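PDB 6K4X: metallo-beta-lactamase from Serratia marcescens, which hydrolyses the beta-lactam ring of antibiotics at a two-zinc active site, occupied here by the inhibitor 4-amino-2-sulfanylbenzoic acid. Local coordinates for residues Pro11-Gly16 / Arg56-Lys61; Ile26-Leu31 / Asp41-Lys46; Ser63-Ile68 / Thr88-Leu93; Lys166-Val171 / Cys208-Ala213. One frame throughout, in Å; residues are numbered along the deposited sequence.

The protein has the alpha-beta/beta-alpha sandwich of the metallo-beta-lactamases. Contacts 1, 2 and 3 reach its seven-stranded sheet, contact 4 its five-stranded one. Contact 2 is nested in the loop closed by contact 1, and the two touch where Phe60 CD2 meets Leu30 CD2 at 3.4 Å. Contact 4 is tied to both: Tyr15 OH lies 2.7 Å from Lys166 O, and Ser27 OG 2.7 Å from Ala213 O. Contact 3 follows contact 1 in the chain and stands farthest from contact 4, their centres 22 Å apart. Contact 2 comes near the active site: the Ile26 side chain is about 5 Å from a zinc ion and about 7 Å from the inhibitor.

Contact 1: Pro11-Gly16 / Arg56-Lys61; sequences PFTIYG and RAMGFK
A thioether methyl pressed against a hydroxyl oxygen marks this contact: Met58 CE sits 3.3 Å from Thr13 OG1, with no hydrogen bond anywhere between 11-16 and 56-61. The Met58 chain is bent at both chi2 (-57°) and chi3 (-73°), and the second bend sets CE against Thr13. Thr13 OG1 has its polar partner elsewhere, in a hydrogen bond with His19 ND1, and the methyl approaches an oxygen that is already engaged. The middle of the Met58 chain meets Pro11, the two side chains lying alongside and heading opposite ways. Met58 CG lies 3.7 Å from Pro11 CB, and the sulfur SD is equally close to Pro11 CG. Ala57 CB adds a looser touch at 4.1 Å from Pro11 CG. In the fold, strand 12-15, at one edge of the seven-stranded sheet, meets the C-terminal end of helix 47-57. That helix finishes in a Schellman motif: Gly59 takes positive phi, and Gly59 N bonds back to Arg56 O at 2.8 Å. Phe60 then turns to His19 and His37. The contact lies near the protein surface and buries 182 Å² in all. Its chemistry is therefore that of dispersion between a polarisable sulfur and a proline ring, perhaps with a slight attraction between methyl hydrogens and the threonine oxygen; none of it demands the strict directionality of a hydrogen bond.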
loop_
_atom_site.group_PDB
_atom_site.type_symbol
_atom_site.label_atom_id
_atom_site.label_comp_id
_atom_site.label_asym_id
_atom_site.label_seq_id
_atom_site.Cartn_x
_atom_site.Cartn_y
_atom_site.Cartn_z
ATOM N N PRO A 11 14.022 6.955 7.687
ATOM C CA PRO A 11 13.864 5.858 6.728
ATOM C C PRO A 11 14.938 4.787 6.918
ATOM O O PRO A 11 15.961 5.018 7.546
ATOM C CB PRO A 11 13.951 6.555 5.367
ATOM C CG PRO A 11 14.854 7.742 5.663
ATOM C CD PRO A 11 14.435 8.207 7.040
ATOM N N PHE A 12 14.673 3.610 6.356
ATOM C CA PHE A 12 15.548 2.482 6.568
ATOM C C PHE A 12 15.370 1.492 5.437
ATOM O O PHE A 12 14.306 1.380 4.818
ATOM C CB PHE A 12 15.265 1.798 7.913
ATOM C CG PHE A 12 13.842 1.361 8.170
ATOM C CD1 PHE A 12 12.908 2.279 8.595
ATOM C CD2 PHE A 12 13.438 0.042 7.991
ATOM C CE1 PHE A 12 11.605 1.892 8.858
ATOM C CE2 PHE A 12 12.139 -0.343 8.252
ATOM C CZ PHE A 12 11.213 0.584 8.659
ATOM N N THR A 13 16.443 0.751 5.172
ATOM C CA THR A 13 16.396 -0.281 4.141
ATOM C C THR A 13 15.858 -1.572 4.744
ATOM O O THR A 13 16.328 -2.028 5.783
ATOM C CB THR A 13 17.771 -0.504 3.514
ATOM O OG1 THR A 13 18.152 0.729 2.909
ATOM C CG2 THR A 13 17.785 -1.641 2.514
ATOM N N ILE A 14 14.876 -2.180 4.089
ATOM C CA ILE A 14 14.303 -3.431 4.544
ATOM C C ILE A 14 15.064 -4.606 3.928
ATOM O O ILE A 14 15.414 -5.573 4.623
ATOM C CB ILE A 14 12.798 -3.470 4.225
ATOM C CG1 ILE A 14 12.081 -2.536 5.208
ATOM C CG2 ILE A 14 12.228 -4.880 4.285
ATOM C CD1 ILE A 14 10.635 -2.256 4.906
ATOM N N TYR A 15 15.314 -4.578 2.616
ATOM C CA TYR A 15 16.067 -5.646 1.971
ATOM C C TYR A 15 16.510 -5.144 0.604
ATOM O O TYR A 15 15.682 -4.649 -0.173
ATOM C CB TYR A 15 15.210 -6.903 1.788
ATOM C CG TYR A 15 16.030 -8.115 1.425
ATOM C CD1 TYR A 15 16.644 -8.861 2.422
ATOM C CD2 TYR A 15 16.222 -8.498 0.109
ATOM C CE1 TYR A 15 17.444 -9.950 2.119
ATOM C CE2 TYR A 15 17.021 -9.587 -0.209
ATOM C CZ TYR A 15 17.651 -10.293 0.798
ATOM O OH TYR A 15 18.441 -11.378 0.513
ATOM N N GLY A 16 17.789 -5.270 0.278
ATOM C CA GLY A 16 18.262 -4.907 -1.036
ATOM C C GLY A 16 17.899 -3.471 -1.366
ATOM O O GLY A 16 18.313 -2.545 -0.694
ATOM N N ARG A 56 15.183 11.672 0.038
ATOM C CA ARG A 56 16.471 12.372 -0.050
ATOM C C ARG A 56 17.448 11.827 1.003
ATOM O O ARG A 56 18.641 11.683 0.730
ATOM C CB ARG A 56 16.269 13.887 0.056
ATOM C CG ARG A 56 15.482 14.484 -1.104
ATOM C CD ARG A 56 15.514 16.000 -1.087
ATOM N NE ARG A 56 15.007 16.609 0.137
ATOM C CZ ARG A 56 13.754 17.005 0.330
ATOM N NH1 ARG A 56 12.917 17.028 -0.692
ATOM N NH2 ARG A 56 13.339 17.396 1.530
ATOM N N ALA A 57 16.960 11.544 2.205
ATOM C CA ALA A 57 17.833 11.039 3.269
ATOM C C ALA A 57 18.434 9.679 2.900
ATOM O O ALA A 57 19.501 9.330 3.401
ATOM C CB ALA A 57 17.079 10.979 4.576
ATOM N N MET A 58 17.765 8.918 2.031
ATOM C CA MET A 58 18.284 7.633 1.563
ATOM C C MET A 58 19.197 7.827 0.345
ATOM O O MET A 58 19.710 6.854 -0.210
ATOM C CB MET A 58 17.129 6.688 1.237
ATOM C CG MET A 58 16.305 6.324 2.473
ATOM S SD MET A 58 17.240 5.570 3.833
ATOM C CE MET A 58 17.547 3.934 3.180
ATOM N N GLY A 59 19.466 9.077 -0.020
ATOM C CA GLY A 59 20.463 9.400 -1.043
ATOM C C GLY A 59 19.895 9.572 -2.429
ATOM O O GLY A 59 20.689 9.592 -3.383
ATOM N N PHE A 60 18.572 9.602 -2.581
ATOM C CA PHE A 60 17.949 9.589 -3.896
ATOM C C PHE A 60 17.391 10.969 -4.235
ATOM O O PHE A 60 17.050 11.735 -3.346
ATOM C CB PHE A 60 16.888 8.490 -3.957
ATOM C CG PHE A 60 17.456 7.124 -3.696
ATOM C CD1 PHE A 60 18.369 6.552 -4.564
ATOM C CD2 PHE A 60 17.125 6.425 -2.551
ATOM C CE1 PHE A 60 18.917 5.305 -4.306
ATOM C CE2 PHE A 60 17.647 5.169 -2.308
ATOM C CZ PHE A 60 18.566 4.625 -3.170
ATOM N N LYS A 61 17.195 11.208 -5.533
ATOM C CA LYS A 61 16.596 12.435 -6.027
ATOM C C LYS A 61 15.125 12.219 -6.360
ATOM O O LYS A 61 14.755 11.223 -6.985
ATOM C CB LYS A 61 17.280 12.869 -7.319
ATOM C CG LYS A 61 18.756 13.204 -7.175
ATOM C CD LYS A 61 19.446 13.491 -8.502
ATOM C CE LYS A 61 18.858 14.677 -9.233
ATOM N NZ LYS A 61 18.003 14.245 -10.366
#

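Contact 2: Ile26-Leu31 / Asp41-Lys46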
loop_
_atom_site.group_PDB
_atom_site.type_symbol
_atom_site.label_atom_id
_atom_site.label_comp_id
_atom_site.label_asym_id
_atom_site.label_seq_id
_atom_site.Cartn_x
_atom_site.Cartn_y
_atom_site.Cartn_z
ATOM N N ILE A 26 2.097 5.301 8.528
ATOM C CA ILE A 26 1.620 4.835 7.215
ATOM C C ILE A 26 2.824 4.430 6.381
ATOM O O ILE A 26 3.779 5.208 6.256
ATOM C CB ILE A 26 0.788 5.886 6.461
ATOM C CG1 ILE A 26 -0.458 6.316 7.242
ATOM C CG2 ILE A 26 0.419 5.372 5.087
ATOM C CD1 ILE A 26 -1.529 5.254 7.339
ATOM N N SER A 27 2.774 3.235 5.776
ATOM C CA SER A 27 3.862 2.783 4.975
ATOM C C SER A 27 3.943 3.546 3.654
ATOM O O SER A 27 2.953 3.831 3.010
ATOM C CB SER A 27 3.732 1.324 4.671
ATOM O OG SER A 27 3.789 0.564 5.862
ATOM N N ALA A 28 5.186 3.773 3.228
ATOM C CA ALA A 28 5.514 4.118 1.867
ATOM C C ALA A 28 6.867 3.475 1.595
ATOM O O ALA A 28 7.710 3.385 2.494
ATOM C CB ALA A 28 5.538 5.615 1.622
ATOM N N VAL A 29 7.055 2.982 0.375
ATOM C CA VAL A 29 8.262 2.268 0.043
ATOM C C VAL A 29 8.874 2.866 -1.211
ATOM O O VAL A 29 8.180 3.093 -2.207
ATOM C CB VAL A 29 7.989 0.764 -0.125
ATOM C CG1 VAL A 29 9.070 0.061 -0.928
ATOM C CG2 VAL A 29 7.827 0.106 1.231
ATOM N N LEU A 30 10.198 3.025 -1.191
ATOM C CA LEU A 30 10.936 3.336 -2.388
ATOM C C LEU A 30 11.672 2.093 -2.861
ATOM O O LEU A 30 12.456 1.509 -2.103
ATOM C CB LEU A 30 11.924 4.460 -2.108
ATOM C CG LEU A 30 12.578 5.034 -3.358
ATOM C CD1 LEU A 30 11.634 5.952 -4.103
ATOM C CD2 LEU A 30 13.861 5.750 -3.024
ATOM N N LEU A 31 11.411 1.715 -4.105
ATOM C CA LEU A 31 12.132 0.661 -4.761
ATOM C C LEU A 31 13.114 1.328 -5.715
ATOM O O LEU A 31 12.683 1.969 -6.671
ATOM C CB LEU A 31 11.150 -0.219 -5.522
ATOM C CG LEU A 31 11.748 -1.454 -6.174
ATOM C CD1 LEU A 31 12.331 -2.422 -5.154
ATOM C CD2 LEU A 31 10.718 -2.165 -7.031
ATOM N N ASP A 41 2.836 4.410 -2.548
ATOM C CA ASP A 41 1.977 5.220 -1.687
ATOM C C ASP A 41 2.626 6.566 -1.340
ATOM O O ASP A 41 3.824 6.779 -1.512
ATOM C CB ASP A 41 1.449 4.472 -0.465
ATOM C CG ASP A 41 0.246 3.615 -0.796
ATOM O OD1 ASP A 41 -0.380 3.819 -1.882
ATOM O OD2 ASP A 41 -0.070 2.743 0.040
ATOM N N GLY A 42 1.783 7.493 -0.866
ATOM C CA GLY A 42 2.202 8.843 -0.543
ATOM C C GLY A 42 1.995 9.240 0.909
ATOM O O GLY A 42 2.439 10.326 1.303
ATOM N N THR A 43 1.334 8.397 1.708
ATOM C CA THR A 43 0.886 8.760 3.061
ATOM C C THR A 43 -0.120 9.911 2.958
ATOM O O THR A 43 -0.898 9.962 2.011
ATOM C CB THR A 43 2.042 8.968 4.062
ATOM O OG1 THR A 43 2.617 10.285 4.023
ATOM C CG2 THR A 43 3.114 7.912 3.891
ATOM N N THR A 44 -0.168 10.754 3.998
ATOM C CA THR A 44 -1.129 11.830 4.069
ATOM C C THR A 44 -0.589 13.057 3.339
ATOM O O THR A 44 0.566 13.119 2.923
ATOM C CB THR A 44 -1.403 12.250 5.513
ATOM O OG1 THR A 44 -0.149 12.700 6.045
ATOM C CG2 THR A 44 -1.962 11.140 6.372
ATOM N N GLU A 45 -1.449 14.074 3.178
ATOM C CA GLU A 45 -1.043 15.312 2.587
ATOM C C GLU A 45 0.154 15.904 3.358
ATOM O O GLU A 45 1.151 16.232 2.761
ATOM C CB GLU A 45 -2.264 16.228 2.566
ATOM C CG GLU A 45 -2.014 17.653 2.156
ATOM C CD GLU A 45 -3.300 18.476 2.107
ATOM O OE1 GLU A 45 -4.372 17.958 2.544
ATOM O OE2 GLU A 45 -3.228 19.601 1.623
ATOM N N LYS A 46 0.046 15.991 4.686
ATOM C CA LYS A 46 1.155 16.502 5.498
ATOM C C LYS A 46 2.348 15.546 5.388
ATOM O O LYS A 46 3.512 15.971 5.381
ATOM C CB LYS A 46 0.703 16.644 6.951
ATOM C CG LYS A 46 -0.219 17.822 7.240
ATOM C CD LYS A 46 -0.377 18.098 8.717
ATOM C CE LYS A 46 -0.868 16.905 9.504
ATOM N NZ LYS A 46 -2.140 16.389 8.954
HETATM O O HOH W 1 0.238 3.066 2.690
#
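Ile26 and Thr43 run past each other in opposite directions, their methyls CG2 and CG2 3.9 Å apart. Thr43 has its OG1 in the crowded position between backbone N and carbonyl carbon (chi1 84°), which leaves CG2 anti to the carbonyl carbon and in the middle of the contact. From there the methyl reaches Ile26 O at 3.7 Å and touches Ala28 CB. The hydroxyl meanwhile donates to Gly42 O at 2.7 Å, approaching well off the carbonyl's long direction (C=O...donor angle 109°) and tilted only slightly from its plane; this bond holds the threonine's rotation. Ile26 offers CB and CG2 to Thr43, whereas CD1 of its longer branch takes no part in the contact with Thr43; its side chain is about 3 Å from that of the zinc ligand His215 and about 4 Å from that of Asp76. At the other end of the contact Asp41 CB lies against Ser27 O, and water 1 joins the two residues by hydrogen bonds, 2.8 Å to Ser27 O and 2.7 Å to Asp41 OD2. The same OD2 also bonds to Thr71 OG1, while Ser27 OG bonds to Ala213 O in the other sheet. Asp41 O is buried against Ala28 CB at 3.8 Å and has no polar partner. The loop 41-46 leads from strand 37-40 into helix 47-57, where Thr44 OG1 caps Gly47 N. Methyl packing and one water therefore join the segments without a direct hydrogen bond, and Ile26 adds an apolar second-shell side chain beside the zinc ligands His215 and Asp76.

Contact 3: Ser63-Ile68 / Thr88-Leu93; sequences SDVKYI and TGATVL
Tyr67 has CG anti to its carbonyl carbon (chi1 -70°), which starts the ring on its way to Leu93: ring atom CD1 lies 3.7 Å from Leu93 CD1. The oxygen Thr91 O sits at the edge of the same ring, near its plane. The two segments carry neighbouring parallel strands of the seven-stranded sheet, 65-69 and 91-95, joined by a beta-alpha-beta crossover through helices 75-78 and 81-88; the short axes differ by 29°. The crossover begins with His72, His74, Asp76 and His77, the HxHxDH zinc motif of the family. Tyr67 and Thr91 lie side by side on one face of the sheet. Ile68 and Val92 occupy the other, under Ile81 of helix 81-88. Three backbone bonds join the strands: Thr91 N to Lys66 O (3.1 Å), Ile68 N to Thr91 O (2.9 Å) and Leu93 N to Ile68 O (2.9 Å). At the entrance to the strands, Thr88 sets CG2 against Val65 CB at 3.7 Å. Its OG1 accepts from Ala90 N in an ST turn and also bonds to Met84 O, which fixes the threonine at the helix end. Ala90 CB touches Val65 O and Ile68 CG1. Beyond the last direct strand bond in this direction, water 3 lies between the segments, 2.8 Å from Val65 O and 2.7 Å from Thr88 O.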
loop_
_atom_site.group_PDB
_atom_site.type_symbol
_atom_site.label_atom_id
_atom_site.label_comp_id
_atom_site.label_asym_id
_atom_site.label_seq_id
_atom_site.Cartn_x
_atom_site.Cartn_y
_atom_site.Cartn_z
ATOM N N SER A 63 13.428 13.713 -8.554
ATOM C CA SER A 63 13.215 13.752 -9.992
ATOM C C SER A 63 13.458 12.384 -10.640
ATOM O O SER A 63 13.039 12.164 -11.760
ATOM C CB SER A 63 14.079 14.807 -10.643
ATOM O OG SER A 63 15.431 14.533 -10.438
ATOM N N ASP A 64 14.124 11.486 -9.916
ATOM C CA ASP A 64 14.369 10.138 -10.416
ATOM C C ASP A 64 13.245 9.154 -10.076
ATOM O O ASP A 64 13.282 8.026 -10.535
ATOM C CB ASP A 64 15.690 9.602 -9.891
ATOM C CG ASP A 64 16.884 10.200 -10.609
ATOM O OD1 ASP A 64 16.729 10.675 -11.755
ATOM O OD2 ASP A 64 17.960 10.217 -9.977
ATOM N N VAL A 65 12.233 9.588 -9.322
ATOM C CA VAL A 65 11.058 8.748 -9.064
ATOM C C VAL A 65 10.131 8.836 -10.279
ATOM O O VAL A 65 9.626 9.917 -10.604
ATOM C CB VAL A 65 10.319 9.202 -7.800
ATOM C CG1 VAL A 65 9.073 8.358 -7.580
ATOM C CG2 VAL A 65 11.214 9.183 -6.565
ATOM N N LYS A 66 9.932 7.710 -10.962
ATOM C CA LYS A 66 9.244 7.719 -12.247
ATOM C C LYS A 66 7.790 7.263 -12.158
ATOM O O LYS A 66 6.986 7.673 -12.996
ATOM C CB LYS A 66 9.996 6.847 -13.252
ATOM C CG LYS A 66 11.436 7.276 -13.480
ATOM C CD LYS A 66 11.641 8.747 -13.738
ATOM C CE LYS A 66 13.098 9.088 -13.977
ATOM N NZ LYS A 66 13.319 10.533 -14.159
ATOM N N TYR A 67 7.478 6.429 -11.172
ATOM C CA TYR A 67 6.112 5.946 -10.956
ATOM C C TYR A 67 5.800 6.051 -9.472
ATOM O O TYR A 67 6.689 5.800 -8.633
ATOM C CB TYR A 67 5.940 4.483 -11.361
ATOM C CG TYR A 67 6.008 4.231 -12.840
ATOM C CD1 TYR A 67 4.990 4.664 -13.660
ATOM C CD2 TYR A 67 7.065 3.561 -13.425
ATOM C CE1 TYR A 67 5.004 4.442 -15.023
ATOM C CE2 TYR A 67 7.104 3.337 -14.800
ATOM C CZ TYR A 67 6.070 3.783 -15.598
ATOM O OH TYR A 67 6.057 3.576 -16.956
ATOM N N ILE A 68 4.552 6.395 -9.160
ATOM C CA ILE A 68 4.000 6.290 -7.823
ATOM C C ILE A 68 2.850 5.292 -7.927
ATOM O O ILE A 68 1.893 5.522 -8.675
ATOM C CB ILE A 68 3.509 7.649 -7.300
ATOM C CG1 ILE A 68 4.632 8.678 -7.257
ATOM C CG2 ILE A 68 2.859 7.484 -5.940
ATOM C CD1 ILE A 68 4.181 10.116 -7.096
ATOM N N THR A 88 7.964 15.066 -8.212
ATOM C CA THR A 88 8.750 14.055 -8.908
ATOM C C THR A 88 8.554 14.120 -10.423
ATOM O O THR A 88 9.467 13.735 -11.153
ATOM C CB THR A 88 8.386 12.642 -8.441
ATOM O OG1 THR A 88 6.991 12.414 -8.683
ATOM C CG2 THR A 88 8.713 12.428 -6.976
ATOM N N GLY A 89 7.361 14.521 -10.868
ATOM C CA GLY A 89 6.937 14.369 -12.255
ATOM C C GLY A 89 6.460 12.966 -12.589
ATOM O O GLY A 89 6.212 12.684 -13.765
ATOM N N ALA A 90 6.324 12.080 -11.592
ATOM C CA ALA A 90 6.002 10.676 -11.804
ATOM C C ALA A 90 4.588 10.514 -12.362
ATOM O O ALA A 90 3.710 11.365 -12.210
ATOM C CB ALA A 90 6.161 9.924 -10.503
ATOM N N THR A 91 4.377 9.347 -12.947
ATOM C CA THR A 91 3.051 8.864 -13.309
ATOM C C THR A 91 2.498 8.052 -12.149
ATOM O O THR A 91 3.231 7.238 -11.555
ATOM C CB THR A 91 3.102 8.008 -14.567
ATOM O OG1 THR A 91 3.551 8.863 -15.620
ATOM C CG2 THR A 91 1.769 7.407 -14.938
ATOM N N VAL A 92 1.230 8.273 -11.810
ATOM C CA VAL A 92 0.564 7.565 -10.733
ATOM C C VAL A 92 -0.220 6.390 -11.320
ATOM O O VAL A 92 -1.019 6.579 -12.238
ATOM C CB VAL A 92 -0.380 8.522 -9.990
ATOM C CG1 VAL A 92 -1.126 7.806 -8.885
ATOM C CG2 VAL A 92 0.382 9.726 -9.446
ATOM N N LEU A 93 -0.015 5.185 -10.783
ATOM C CA LEU A 93 -0.681 3.999 -11.280
ATOM C C LEU A 93 -1.583 3.429 -10.198
ATOM O O LEU A 93 -1.196 3.345 -9.036
ATOM C CB LEU A 93 0.335 2.953 -11.703
ATOM C CG LEU A 93 1.288 3.383 -12.804
ATOM C CD1 LEU A 93 2.264 2.276 -13.129
ATOM C CD2 LEU A 93 0.573 3.814 -14.059
HETATM O O HOH W 2 11.757 14.185 -13.228
HETATM O O HOH W 3 9.498 11.580 -12.854
#

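Contact 4: Lys166-Val171 / Cys208-Ala213; sequences KCKDVV and CDIAIA
The carboxylate planes of Asp169 and Asp209 are only 16° apart, Asp209 OD2 standing over a face of the Asp169 group, 3.9 Å from its OD2. Over one face of the Asp209 carboxylate stands Lys168 CD, 4.1 Å from Asp209 CG; at its edge Asp169 N donates to OD2. This bond is short (2.8 Å) and almost straight (175°), using the anti lone pair of OD2. From the side opposite Lys168, water 4 donates to Asp169 OD2 at 2.9 Å and weakly to Asp209 OD2. The water and the backbone N-H may ease the repulsion between the two acids, as may the charge of Lys168, whose NZ is 5.4 Å from Asp209 OD1. The pair opens a parallel join between strands 166-173 and 210-213 of a beta-alpha-beta unit closed through helix 190-205; strand 210-213 forms one edge of its five-stranded sheet. Asp169 O receives Ile210 N at 3.0 Å and, weakly, Asp209 N. Further along, Val171 N binds Ile210 O, and Ile212 N binds Val171 O. On the face with Val170 and Ile210, Val170 CG1 meets Ile212 CD1 at 3.8 Å. On the other, Val171 CG2 rests 3.9 Å from CB of Cys208, which is disulfide-bonded to Cys242 of helix 241-260.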
loop_
_atom_site.group_PDB
_atom_site.type_symbol
_atom_site.label_atom_id
_atom_site.label_comp_id
_atom_site.label_asym_id
_atom_site.label_seq_id
_atom_site.Cartn_x
_atom_site.Cartn_y
_atom_site.Cartn_z
ATOM N N LYS A 166 21.042 -13.159 -3.502
ATOM C CA LYS A 166 20.094 -13.798 -2.593
ATOM C C LYS A 166 18.812 -12.960 -2.582
ATOM O O LYS A 166 18.833 -11.789 -2.159
ATOM C CB LYS A 166 20.686 -13.889 -1.184
ATOM C CG LYS A 166 19.834 -14.635 -0.172
ATOM C CD LYS A 166 19.531 -16.082 -0.526
ATOM C CE LYS A 166 18.934 -16.840 0.644
ATOM N NZ LYS A 166 19.974 -17.259 1.612
ATOM N N CYS A 167 17.731 -13.502 -3.127
ATOM C CA CYS A 167 16.556 -12.715 -3.465
ATOM C C CYS A 167 15.378 -13.077 -2.563
ATOM O O CYS A 167 15.247 -14.233 -2.111
ATOM C CB CYS A 167 16.165 -12.963 -4.910
ATOM S SG CYS A 167 17.461 -12.473 -6.068
ATOM N N LYS A 168 14.461 -12.115 -2.381
ATOM C CA LYS A 168 13.271 -12.296 -1.601
ATOM C C LYS A 168 12.099 -11.670 -2.344
ATOM O O LYS A 168 12.222 -10.625 -2.975
ATOM C CB LYS A 168 13.386 -11.601 -0.244
ATOM C CG LYS A 168 14.502 -12.080 0.655
ATOM C CD LYS A 168 14.270 -13.436 1.211
ATOM C CE LYS A 168 15.413 -13.852 2.119
ATOM N NZ LYS A 168 15.401 -15.301 2.397
ATOM N N ASP A 169 10.940 -12.302 -2.190
ATOM C CA ASP A 169 9.703 -11.781 -2.707
ATOM C C ASP A 169 9.106 -10.809 -1.698
ATOM O O ASP A 169 8.835 -11.187 -0.542
ATOM C CB ASP A 169 8.720 -12.915 -2.981
ATOM C CG ASP A 169 9.219 -13.807 -4.092
ATOM O OD1 ASP A 169 9.939 -13.309 -4.999
ATOM O OD2 ASP A 169 8.978 -15.020 -3.995
ATOM N N VAL A 170 8.912 -9.576 -2.147
ATOM C CA VAL A 170 8.386 -8.496 -1.326
ATOM C C VAL A 170 6.965 -8.181 -1.770
ATOM O O VAL A 170 6.669 -8.134 -2.960
ATOM C CB VAL A 170 9.269 -7.249 -1.453
ATOM C CG1 VAL A 170 8.792 -6.144 -0.532
ATOM C CG2 VAL A 170 10.728 -7.574 -1.201
ATOM N N VAL A 171 6.081 -7.988 -0.797
ATOM C CA VAL A 171 4.673 -7.682 -1.024
ATOM C C VAL A 171 4.337 -6.403 -0.267
ATOM O O VAL A 171 4.541 -6.354 0.946
ATOM C CB VAL A 171 3.771 -8.835 -0.555
ATOM C CG1 VAL A 171 2.308 -8.478 -0.746
ATOM C CG2 VAL A 171 4.126 -10.151 -1.234
ATOM N N CYS A 208 5.525 -14.651 -0.791
ATOM C CA CYS A 208 5.532 -13.551 0.183
ATOM C C CYS A 208 6.592 -13.714 1.273
ATOM O O CYS A 208 6.221 -13.979 2.433
ATOM C CB CYS A 208 4.157 -13.506 0.849
ATOM S SG CYS A 208 3.903 -12.231 2.118
ATOM N N ASP A 209 7.858 -13.416 0.983
ATOM C CA ASP A 209 8.901 -13.504 1.981
ATOM C C ASP A 209 8.852 -12.315 2.939
ATOM O O ASP A 209 9.080 -12.506 4.140
ATOM C CB ASP A 209 10.285 -13.566 1.347
ATOM C CG ASP A 209 10.484 -14.807 0.508
ATOM O OD1 ASP A 209 10.248 -15.916 1.056
ATOM O OD2 ASP A 209 10.860 -14.681 -0.651
ATOM N N ILE A 210 8.648 -11.113 2.411
ATOM C CA ILE A 210 8.634 -9.880 3.209
ATOM C C ILE A 210 7.343 -9.156 2.871
ATOM O O ILE A 210 7.181 -8.719 1.724
ATOM C CB ILE A 210 9.841 -8.987 2.891
ATOM C CG1 ILE A 210 11.146 -9.703 3.240
ATOM C CG2 ILE A 210 9.704 -7.629 3.582
ATOM C CD1 ILE A 210 12.383 -9.002 2.697
ATOM N N ALA A 211 6.448 -9.024 3.849
ATOM C CA ALA A 211 5.223 -8.249 3.656
ATOM C C ALA A 211 5.362 -6.912 4.363
ATOM O O ALA A 211 5.752 -6.854 5.536
ATOM C CB ALA A 211 4.013 -9.007 4.141
ATOM N N ILE A 212 5.044 -5.848 3.634
ATOM C CA ILE A 212 4.965 -4.511 4.152
ATOM C C ILE A 212 3.509 -4.097 4.014
ATOM O O ILE A 212 3.021 -3.933 2.899
ATOM C CB ILE A 212 5.897 -3.551 3.396
ATOM C CG1 ILE A 212 7.347 -4.024 3.492
ATOM C CG2 ILE A 212 5.728 -2.140 3.911
ATOM C CD1 ILE A 212 8.229 -3.651 2.328
ATOM N N ALA A 213 2.789 -4.008 5.129
ATOM C CA ALA A 213 1.365 -3.675 5.089
ATOM C C ALA A 213 1.177 -2.163 5.036
ATOM O O ALA A 213 1.936 -1.426 5.654
ATOM C CB ALA A 213 0.658 -4.258 6.277
HETATM O O HOH W 4 8.865 -16.720 -1.677
#